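PDB 2X7I: mevalonate kinase, which probably catalyses the ATP-dependent phosphorylation of mevalonate to 5-phosphomevalonate, an early step of isoprenoid synthesis, as a member of the GHMP kinase family. Local coordinates for residues A262-L267 with L277-D282; S56-G61 with I91-P96; H21-G26 with V157-G162. One frame throughout, in Å; residues are numbered along the deposited sequence.

Contact 1: residues A262-L267 with L277-D282; sequences AIAGKL and LLLAKD
Strands 264-267 and 277-280 run antiparallel, their axes 4.7 Å apart at an angle of 164°, with Lys266 and Leu277 forming a hydrogen-bonded pair. Leu277 N gives an almost straight bond of 2.9 Å to Lys266 O, and Lys266 N returns one to Leu277 O. Beyond them, Gly265 faces Leu278 in a non-hydrogen-bonded pair, and the methyl CD2 of Leu278 lies directly against Gly265 CA, at 3.7 Å. Ile263 N also bonds to Leu279 O at 2.8 Å. Ile263 holds CG1 between its backbone N and carbonyl carbon (chi1 65°), which lays that atom 3.5 Å from Leu279 O. Its other branch, CG2, meets CE of Lys281, the two side chains crossing at about a right angle. Ala264 CB and Leu279 CB touch at 4.1 Å on the face shared with Leu277 and Lys266, while Ala262 CB packs against Leu278 CB. Lys266 NZ bonds to Leu267 O and also to Leu17 O. This beta hairpin forms one side of a four-stranded antiparallel sheet: strand 175-180 pairs with its inner strand, Phe233 of helix 226-243 packs on Ala264 and Leu279, and Ile289 of helix 283-295 meets Ala262 and Leu278.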
loop_
_atom_site.group_PDB
_atom_site.type_symbol
_atom_site.label_atom_id
_atom_site.label_comp_id
_atom_site.label_asym_id
_atom_site.label_seq_id
_atom_site.Cartn_x
_atom_site.Cartn_y
_atom_site.Cartn_z
ATOM N N ALA A 262 21.112 -4.364 4.959
ATOM C CA ALA A 262 20.303 -3.977 3.802
ATOM C C ALA A 262 21.232 -3.713 2.619
ATOM O O ALA A 262 22.142 -2.901 2.731
ATOM C CB ALA A 262 19.463 -2.734 4.105
ATOM N N ILE A 263 20.996 -4.403 1.501
ATOM C CA ILE A 263 21.838 -4.278 0.309
ATOM C C ILE A 263 21.389 -3.160 -0.603
ATOM O O ILE A 263 22.080 -2.832 -1.563
ATOM C CB ILE A 263 21.909 -5.602 -0.520
ATOM C CG1 ILE A 263 20.546 -5.983 -1.121
ATOM C CG2 ILE A 263 22.448 -6.739 0.339
ATOM C CD1 ILE A 263 20.608 -7.215 -2.002
ATOM N N ALA A 264 20.229 -2.581 -0.311
ATOM C CA ALA A 264 19.682 -1.493 -1.116
ATOM C C ALA A 264 18.632 -0.715 -0.329
ATOM O O ALA A 264 18.066 -1.227 0.635
ATOM C CB ALA A 264 19.084 -2.039 -2.419
ATOM N N GLY A 265 18.374 0.515 -0.761
ATOM C CA GLY A 265 17.406 1.387 -0.114
ATOM C C GLY A 265 16.898 2.479 -1.041
ATOM O O GLY A 265 17.643 2.982 -1.893
ATOM N N LYS A 266 15.618 2.824 -0.893
ATOM C CA LYS A 266 15.021 3.981 -1.567
ATOM C C LYS A 266 13.749 4.431 -0.870
ATOM O O LYS A 266 13.185 3.718 -0.049
ATOM C CB LYS A 266 14.710 3.682 -3.039
ATOM C CG LYS A 266 13.490 2.772 -3.295
ATOM C CD LYS A 266 13.235 2.568 -4.784
ATOM C CE LYS A 266 12.631 3.802 -5.474
ATOM N NZ LYS A 266 11.222 4.073 -5.073
ATOM N N LEU A 267 13.307 5.632 -1.206
ATOM C CA LEU A 267 12.039 6.161 -0.734
ATOM C C LEU A 267 10.981 5.888 -1.789
ATOM O O LEU A 267 11.279 5.815 -2.981
ATOM C CB LEU A 267 12.157 7.663 -0.501
ATOM C CG LEU A 267 13.221 8.123 0.500
ATOM C CD1 LEU A 267 13.267 9.649 0.567
ATOM C CD2 LEU A 267 12.967 7.531 1.880
ATOM N N LEU A 277 12.020 1.726 1.724
ATOM C CA LEU A 277 12.086 0.324 1.333
ATOM C C LEU A 277 13.547 -0.143 1.360
ATOM O O LEU A 277 14.389 0.434 0.669
ATOM C CB LEU A 277 11.498 0.140 -0.072
ATOM C CG LEU A 277 10.163 0.841 -0.367
ATOM C CD1 LEU A 277 9.784 0.733 -1.832
ATOM C CD2 LEU A 277 9.059 0.284 0.505
ATOM N N LEU A 278 13.844 -1.169 2.159
ATOM C CA LEU A 278 15.200 -1.731 2.229
ATOM C C LEU A 278 15.177 -3.193 1.801
ATOM O O LEU A 278 14.295 -3.943 2.208
ATOM C CB LEU A 278 15.780 -1.628 3.650
ATOM C CG LEU A 278 15.844 -0.218 4.258
ATOM C CD1 LEU A 278 16.240 -0.264 5.739
ATOM C CD2 LEU A 278 16.797 0.653 3.475
ATOM N N LEU A 279 16.155 -3.590 0.992
ATOM C CA LEU A 279 16.212 -4.937 0.455
ATOM C C LEU A 279 17.213 -5.779 1.235
ATOM O O LEU A 279 18.343 -5.359 1.470
ATOM C CB LEU A 279 16.576 -4.904 -1.033
ATOM C CG LEU A 279 15.572 -4.240 -1.983
ATOM C CD1 LEU A 279 15.946 -4.530 -3.430
ATOM C CD2 LEU A 279 14.138 -4.700 -1.714
ATOM N N ALA A 280 16.772 -6.964 1.649
ATOM C CA ALA A 280 17.603 -7.906 2.395
ATOM C C ALA A 280 17.518 -9.247 1.702
ATOM O O ALA A 280 16.496 -9.566 1.097
ATOM C CB ALA A 280 17.119 -8.025 3.818
ATOM N N LYS A 281 18.593 -10.023 1.793
ATOM C CA LYS A 281 18.686 -11.311 1.116
ATOM C C LYS A 281 17.876 -12.409 1.812
ATOM O O LYS A 281 17.362 -13.312 1.146
ATOM C CB LYS A 281 20.153 -11.754 1.008
ATOM C CG LYS A 281 21.029 -10.804 0.197
ATOM C CD LYS A 281 22.492 -11.276 0.147
ATOM C CE LYS A 281 23.274 -10.609 -0.985
ATOM N NZ LYS A 281 24.615 -11.265 -1.194
ATOM N N ASP A 282 17.785 -12.347 3.143
ATOM C CA ASP A 282 17.135 -13.412 3.917
ATOM C C ASP A 282 16.382 -12.863 5.117
ATOM O O ASP A 282 16.518 -11.679 5.457
ATOM C CB ASP A 282 18.156 -14.485 4.345
ATOM C CG ASP A 282 19.252 -13.949 5.266
ATOM O OD1 ASP A 282 19.023 -12.965 5.999
ATOM O OD2 ASP A 282 20.353 -14.539 5.270
#

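Contact 2: residues S56-G61 with I91-P96; sequences SDVYDG and IQTNLP
Tyr59 slants back across Gln92, ring and amide planes turned 42° apart, and its OH makes a weak hydrogen bond of 2.7 Å to Gln92 OE1. Ring atom CE2 also lies 3.8 Å from Gln92 CB, so the ring is in contact with the aliphatic root of the glutamine as well as with its polar end. Tyr59 CG sits beside its own backbone N (chi1 -77°), the atom that bonds to Thr93 O, and the ring starts out on that side, its edge atom CD2 3.8 Å from the same Thr93 O. Asp57 and Gln92 run side by side and point the same way, carboxylate and amide planes 73° apart; OD2 of the aspartate approaches Gln92 CG at 3.7 Å. On the other face of the sheet Val58 CG1 meets Thr93 CG2 at 3.8 Å, and Ser56 OG touches Ile91 CD1. Thr93 OG1 accepts from Leu95 N, an ST turn where the strand ends. Between the two faces the parallel ladder runs through Asp57 N to Ile91 O (2.8 Å) and Thr93 N to Asp57 O. The strands belong to a beta-alpha-beta unit built with helix 70-80; strand 29-45 pairs along strand 87-93, and Trp302 of strand 300-305 touches Asn94 and Pro96.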
loop_
_atom_site.group_PDB
_atom_site.type_symbol
_atom_site.label_atom_id
_atom_site.label_comp_id
_atom_site.label_asym_id
_atom_site.label_seq_id
_atom_site.Cartn_x
_atom_site.Cartn_y
_atom_site.Cartn_z
ATOM N N SER A 56 -13.810 1.172 14.420
ATOM C CA SER A 56 -12.528 1.140 13.714
ATOM C C SER A 56 -11.426 0.828 14.692
ATOM O O SER A 56 -11.190 1.605 15.608
ATOM C CB SER A 56 -12.233 2.480 13.061
ATOM O OG SER A 56 -12.954 2.613 11.864
ATOM N N ASP A 57 -10.764 -0.313 14.493
ATOM C CA ASP A 57 -9.663 -0.751 15.346
ATOM C C ASP A 57 -8.364 -0.456 14.620
ATOM O O ASP A 57 -8.179 -0.874 13.470
ATOM C CB ASP A 57 -9.723 -2.259 15.620
ATOM C CG ASP A 57 -11.029 -2.710 16.265
ATOM O OD1 ASP A 57 -11.671 -1.920 16.995
ATOM O OD2 ASP A 57 -11.397 -3.887 16.046
ATOM N N VAL A 58 -7.462 0.260 15.277
ATOM C CA VAL A 58 -6.156 0.540 14.679
ATOM C C VAL A 58 -5.079 -0.119 15.524
ATOM O O VAL A 58 -4.999 0.085 16.745
ATOM C CB VAL A 58 -5.890 2.050 14.482
ATOM C CG1 VAL A 58 -6.760 2.576 13.357
ATOM C CG2 VAL A 58 -6.119 2.835 15.790
ATOM N N TYR A 59 -4.270 -0.933 14.849
ATOM C CA TYR A 59 -3.285 -1.769 15.509
ATOM C C TYR A 59 -1.968 -1.027 15.545
ATOM O O TYR A 59 -1.657 -0.251 14.638
ATOM C CB TYR A 59 -3.181 -3.136 14.816
ATOM C CG TYR A 59 -4.348 -4.018 15.186
ATOM C CD1 TYR A 59 -4.216 -5.037 16.126
ATOM C CD2 TYR A 59 -5.607 -3.799 14.638
ATOM C CE1 TYR A 59 -5.301 -5.826 16.476
ATOM C CE2 TYR A 59 -6.694 -4.589 14.988
ATOM C CZ TYR A 59 -6.536 -5.593 15.898
ATOM O OH TYR A 59 -7.628 -6.359 16.237
ATOM N N ASP A 60 -1.221 -1.254 16.620
ATOM C CA ASP A 60 -0.054 -0.453 16.949
ATOM C C ASP A 60 -0.482 0.978 17.336
ATOM O O ASP A 60 -1.681 1.239 17.523
ATOM C CB ASP A 60 0.953 -0.475 15.799
ATOM C CG ASP A 60 2.351 -0.181 16.265
ATOM O OD1 ASP A 60 3.153 -1.134 16.458
ATOM O OD2 ASP A 60 2.624 1.023 16.475
ATOM N N GLY A 61 0.482 1.885 17.506
ATOM C CA GLY A 61 0.184 3.288 17.823
ATOM C C GLY A 61 -0.005 4.153 16.579
ATOM O O GLY A 61 0.520 5.258 16.505
ATOM N N ILE A 91 -13.939 -2.642 11.378
ATOM C CA ILE A 91 -12.835 -2.496 10.435
ATOM C C ILE A 91 -11.567 -2.599 11.266
ATOM O O ILE A 91 -11.439 -1.908 12.269
ATOM C CB ILE A 91 -12.853 -1.108 9.717
ATOM C CG1 ILE A 91 -14.197 -0.856 9.045
ATOM C CG2 ILE A 91 -11.754 -1.016 8.647
ATOM C CD1 ILE A 91 -14.808 0.491 9.399
ATOM N N GLN A 92 -10.657 -3.485 10.878
ATOM C CA GLN A 92 -9.354 -3.585 11.531
ATOM C C GLN A 92 -8.285 -3.234 10.511
ATOM O O GLN A 92 -8.316 -3.745 9.406
ATOM C CB GLN A 92 -9.095 -5.003 12.050
ATOM C CG GLN A 92 -10.124 -5.555 13.022
ATOM C CD GLN A 92 -9.887 -7.024 13.327
ATOM O OE1 GLN A 92 -8.978 -7.374 14.077
ATOM N NE2 GLN A 92 -10.693 -7.890 12.731
ATOM N N THR A 93 -7.350 -2.358 10.871
ATOM C CA THR A 93 -6.254 -2.028 9.964
ATOM C C THR A 93 -4.860 -2.064 10.581
ATOM O O THR A 93 -4.620 -1.599 11.697
ATOM C CB THR A 93 -6.435 -0.661 9.262
ATOM O OG1 THR A 93 -5.243 -0.366 8.523
ATOM C CG2 THR A 93 -6.701 0.469 10.254
ATOM N N ASN A 94 -3.949 -2.577 9.764
ATOM C CA ASN A 94 -2.532 -2.699 10.038
ATOM C C ASN A 94 -1.722 -1.525 9.451
ATOM O O ASN A 94 -0.510 -1.413 9.680
ATOM C CB ASN A 94 -2.060 -3.985 9.345
ATOM C CG ASN A 94 -0.737 -4.456 9.841
ATOM O OD1 ASN A 94 -0.233 -3.957 10.849
ATOM N ND2 ASN A 94 -0.154 -5.427 9.148
ATOM N N LEU A 95 -2.405 -0.675 8.682
ATOM C CA LEU A 95 -1.775 0.286 7.774
ATOM C C LEU A 95 -1.903 1.719 8.259
ATOM O O LEU A 95 -2.965 2.125 8.706
ATOM C CB LEU A 95 -2.415 0.181 6.393
ATOM C CG LEU A 95 -2.237 -1.167 5.703
ATOM C CD1 LEU A 95 -3.028 -1.211 4.408
ATOM C CD2 LEU A 95 -0.776 -1.433 5.453
ATOM N N PRO A 96 -0.813 2.496 8.179
ATOM C CA PRO A 96 -0.875 3.900 8.548
ATOM C C PRO A 96 -1.501 4.703 7.416
ATOM O O PRO A 96 -1.451 4.282 6.255
ATOM C CB PRO A 96 0.597 4.274 8.716
ATOM C CG PRO A 96 1.291 3.433 7.748
ATOM C CD PRO A 96 0.537 2.123 7.720
#

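Contact 3: residues H21-G26 with V157-G162; sequences HAVTFG and VWFQKG
The Phe159 ring meets the loop with its CD2-CE2 side: Thr24 C lies at the edge near the ring plane, 3.6 Å from CE2, while Phe25 N and Val23 CG2 come in obliquely. Phe25 N is the nearer of these, 3.4 Å from Phe159 CE2; the Val23 side chain crosses Phe159 at a slant, its touching branch CG2 4.1 Å from Phe159 CD2. The second aromatic ring, that of Phe25, takes Gly162 O at its edge, the oxygen being 3.5 Å from Phe25 CZ. With Phe25 CG anti to its backbone N (chi1 172°), CG stands farther from Phe159 than CB does, and CB is left as the touching atom of the side chain, 4.2 Å from Phe159 CE2. The two phenylalanines therefore do not stack on each other; each ring instead finds backbone of the opposite segment. At the far end Gly26 CA offers a CH...O contact of 3.4 Å to Lys161 O; the phi of Gly26 is positive, 105°, a conformation glycine readily adopts. Within the strand, the indole Trp158 NE1 bonds in the ring plane to a lone pair of Gln160 OE1 at 3.0 Å. The contact thus lays the loop between strands 6-16 and 29-45 against the end of strand 157-160, which pairs with strands 29-45 and 163-166; Ile146 of helix 145-153 packs on both Val23 and Phe159, and helix 203-222 lies against Trp158 and Gln160.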
loop_
_atom_site.group_PDB
_atom_site.type_symbol
_atom_site.label_atom_id
_atom_site.label_comp_id
_atom_site.label_asym_id
_atom_site.label_seq_id
_atom_site.Cartn_x
_atom_site.Cartn_y
_atom_site.Cartn_z
ATOM N N HIS A 21 4.001 9.078 -6.255
ATOM C CA HIS A 21 2.835 8.925 -5.408
ATOM C C HIS A 21 1.544 9.146 -6.203
ATOM O O HIS A 21 1.479 10.013 -7.062
ATOM C CB HIS A 21 2.939 9.940 -4.254
ATOM C CG HIS A 21 1.712 10.025 -3.406
ATOM N ND1 HIS A 21 0.797 11.050 -3.526
ATOM C CD2 HIS A 21 1.256 9.229 -2.411
ATOM C CE1 HIS A 21 -0.178 10.876 -2.650
ATOM N NE2 HIS A 21 0.077 9.780 -1.958
ATOM N N ALA A 22 0.516 8.356 -5.899
ATOM C CA ALA A 22 -0.810 8.506 -6.516
ATOM C C ALA A 22 -0.707 8.541 -8.041
ATOM O O ALA A 22 -1.337 9.359 -8.716
ATOM C CB ALA A 22 -1.507 9.764 -5.988
ATOM N N VAL A 23 0.100 7.635 -8.568
ATOM C CA VAL A 23 0.397 7.610 -9.989
ATOM C C VAL A 23 -0.874 7.398 -10.797
ATOM O O VAL A 23 -1.818 6.764 -10.336
ATOM C CB VAL A 23 1.413 6.527 -10.328
ATOM C CG1 VAL A 23 0.866 5.138 -9.981
ATOM C CG2 VAL A 23 1.794 6.618 -11.783
ATOM N N THR A 24 -0.897 7.973 -11.992
ATOM C CA THR A 24 -2.032 7.855 -12.886
ATOM C C THR A 24 -1.537 7.249 -14.183
ATOM O O THR A 24 -0.333 7.327 -14.502
ATOM C CB THR A 24 -2.666 9.228 -13.149
ATOM O OG1 THR A 24 -4.007 9.045 -13.624
ATOM C CG2 THR A 24 -1.856 10.016 -14.165
ATOM N N PHE A 25 -2.445 6.635 -14.932
ATOM C CA PHE A 25 -2.073 6.076 -16.219
ATOM C C PHE A 25 -1.385 7.132 -17.072
ATOM O O PHE A 25 -1.815 8.285 -17.131
ATOM C CB PHE A 25 -3.280 5.532 -16.969
ATOM C CG PHE A 25 -2.968 5.128 -18.372
ATOM C CD1 PHE A 25 -2.240 3.981 -18.621
ATOM C CD2 PHE A 25 -3.369 5.914 -19.446
ATOM C CE1 PHE A 25 -1.930 3.614 -19.914
ATOM C CE2 PHE A 25 -3.073 5.549 -20.740
ATOM C CZ PHE A 25 -2.351 4.399 -20.978
ATOM N N GLY A 26 -0.322 6.711 -17.749
ATOM C CA GLY A 26 0.489 7.620 -18.550
ATOM C C GLY A 26 1.807 7.952 -17.890
ATOM O O GLY A 26 2.723 8.379 -18.557
ATOM N N VAL A 157 1.506 -4.467 -11.232
ATOM C CA VAL A 157 1.005 -3.659 -12.338
ATOM C C VAL A 157 2.105 -2.684 -12.756
ATOM O O VAL A 157 2.693 -2.012 -11.916
ATOM C CB VAL A 157 -0.245 -2.857 -11.935
ATOM C CG1 VAL A 157 -0.634 -1.875 -13.048
ATOM C CG2 VAL A 157 -1.400 -3.797 -11.594
ATOM N N TRP A 158 2.366 -2.624 -14.056
ATOM C CA TRP A 158 3.463 -1.861 -14.618
ATOM C C TRP A 158 2.876 -0.807 -15.548
ATOM O O TRP A 158 2.160 -1.161 -16.489
ATOM C CB TRP A 158 4.396 -2.816 -15.383
ATOM C CG TRP A 158 5.372 -2.154 -16.321
ATOM C CD1 TRP A 158 6.103 -1.027 -16.082
ATOM C CD2 TRP A 158 5.731 -2.596 -17.639
ATOM N NE1 TRP A 158 6.885 -0.728 -17.180
ATOM C CE2 TRP A 158 6.672 -1.673 -18.148
ATOM C CE3 TRP A 158 5.338 -3.673 -18.445
ATOM C CZ2 TRP A 158 7.242 -1.805 -19.426
ATOM C CZ3 TRP A 158 5.898 -3.800 -19.719
ATOM C CH2 TRP A 158 6.844 -2.872 -20.194
ATOM N N PHE A 159 3.153 0.474 -15.264
ATOM C CA PHE A 159 2.808 1.596 -16.155
ATOM C C PHE A 159 4.062 2.071 -16.885
ATOM O O PHE A 159 5.111 2.210 -16.264
ATOM C CB PHE A 159 2.271 2.791 -15.344
ATOM C CG PHE A 159 0.824 2.664 -14.865
ATOM C CD1 PHE A 159 0.123 1.458 -14.920
ATOM C CD2 PHE A 159 0.185 3.777 -14.328
ATOM C CE1 PHE A 159 -1.193 1.381 -14.458
ATOM C CE2 PHE A 159 -1.119 3.706 -13.860
ATOM C CZ PHE A 159 -1.815 2.505 -13.925
ATOM N N GLN A 160 3.952 2.354 -18.186
ATOM C CA GLN A 160 5.054 2.948 -18.961
ATOM C C GLN A 160 4.533 3.679 -20.192
ATOM O O GLN A 160 3.793 3.086 -20.984
ATOM C CB GLN A 160 6.010 1.865 -19.461
ATOM C CG GLN A 160 7.381 2.380 -19.888
ATOM C CD GLN A 160 8.316 2.590 -18.707
ATOM O OE1 GLN A 160 8.368 1.769 -17.792
ATOM N NE2 GLN A 160 9.054 3.694 -18.721
ATOM N N LYS A 161 4.958 4.929 -20.397
ATOM C CA LYS A 161 4.631 5.670 -21.625
ATOM C C LYS A 161 3.116 5.673 -21.847
ATOM O O LYS A 161 2.397 6.186 -21.010
ATOM C CB LYS A 161 5.387 5.094 -22.838
ATOM C CG LYS A 161 6.867 5.470 -22.927
ATOM C CD LYS A 161 7.459 5.006 -24.266
ATOM C CE LYS A 161 8.705 5.793 -24.670
ATOM N NZ LYS A 161 8.986 5.688 -26.138
ATOM N N GLY A 162 2.636 5.080 -22.939
ATOM C CA GLY A 162 1.210 5.069 -23.273
ATOM C C GLY A 162 0.546 3.708 -23.131
ATOM O O GLY A 162 -0.481 3.451 -23.751
#

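Overall arrangement
Contact 1 is buried and belongs to the antiparallel sheet of the C-terminal part, where leucines and alanines line a hairpin packed between helices. Contacts 2 and 3 both reach the larger mixed sheet, on opposite sides of the chain's centre, with centres 29 Å apart. Contact 2 is a surface ladder with Asp57 and Gln92 on one face and a mix of polar and apolar side chains on the other; contact 3, partly buried, joins a loop to a strand without hydrogen bonds between its segments, relying on aromatic side chains packed against backbone and a CH...O contact. Along the chain contact 2 is nested within the loop closed by contact 3, and contact 1 follows both.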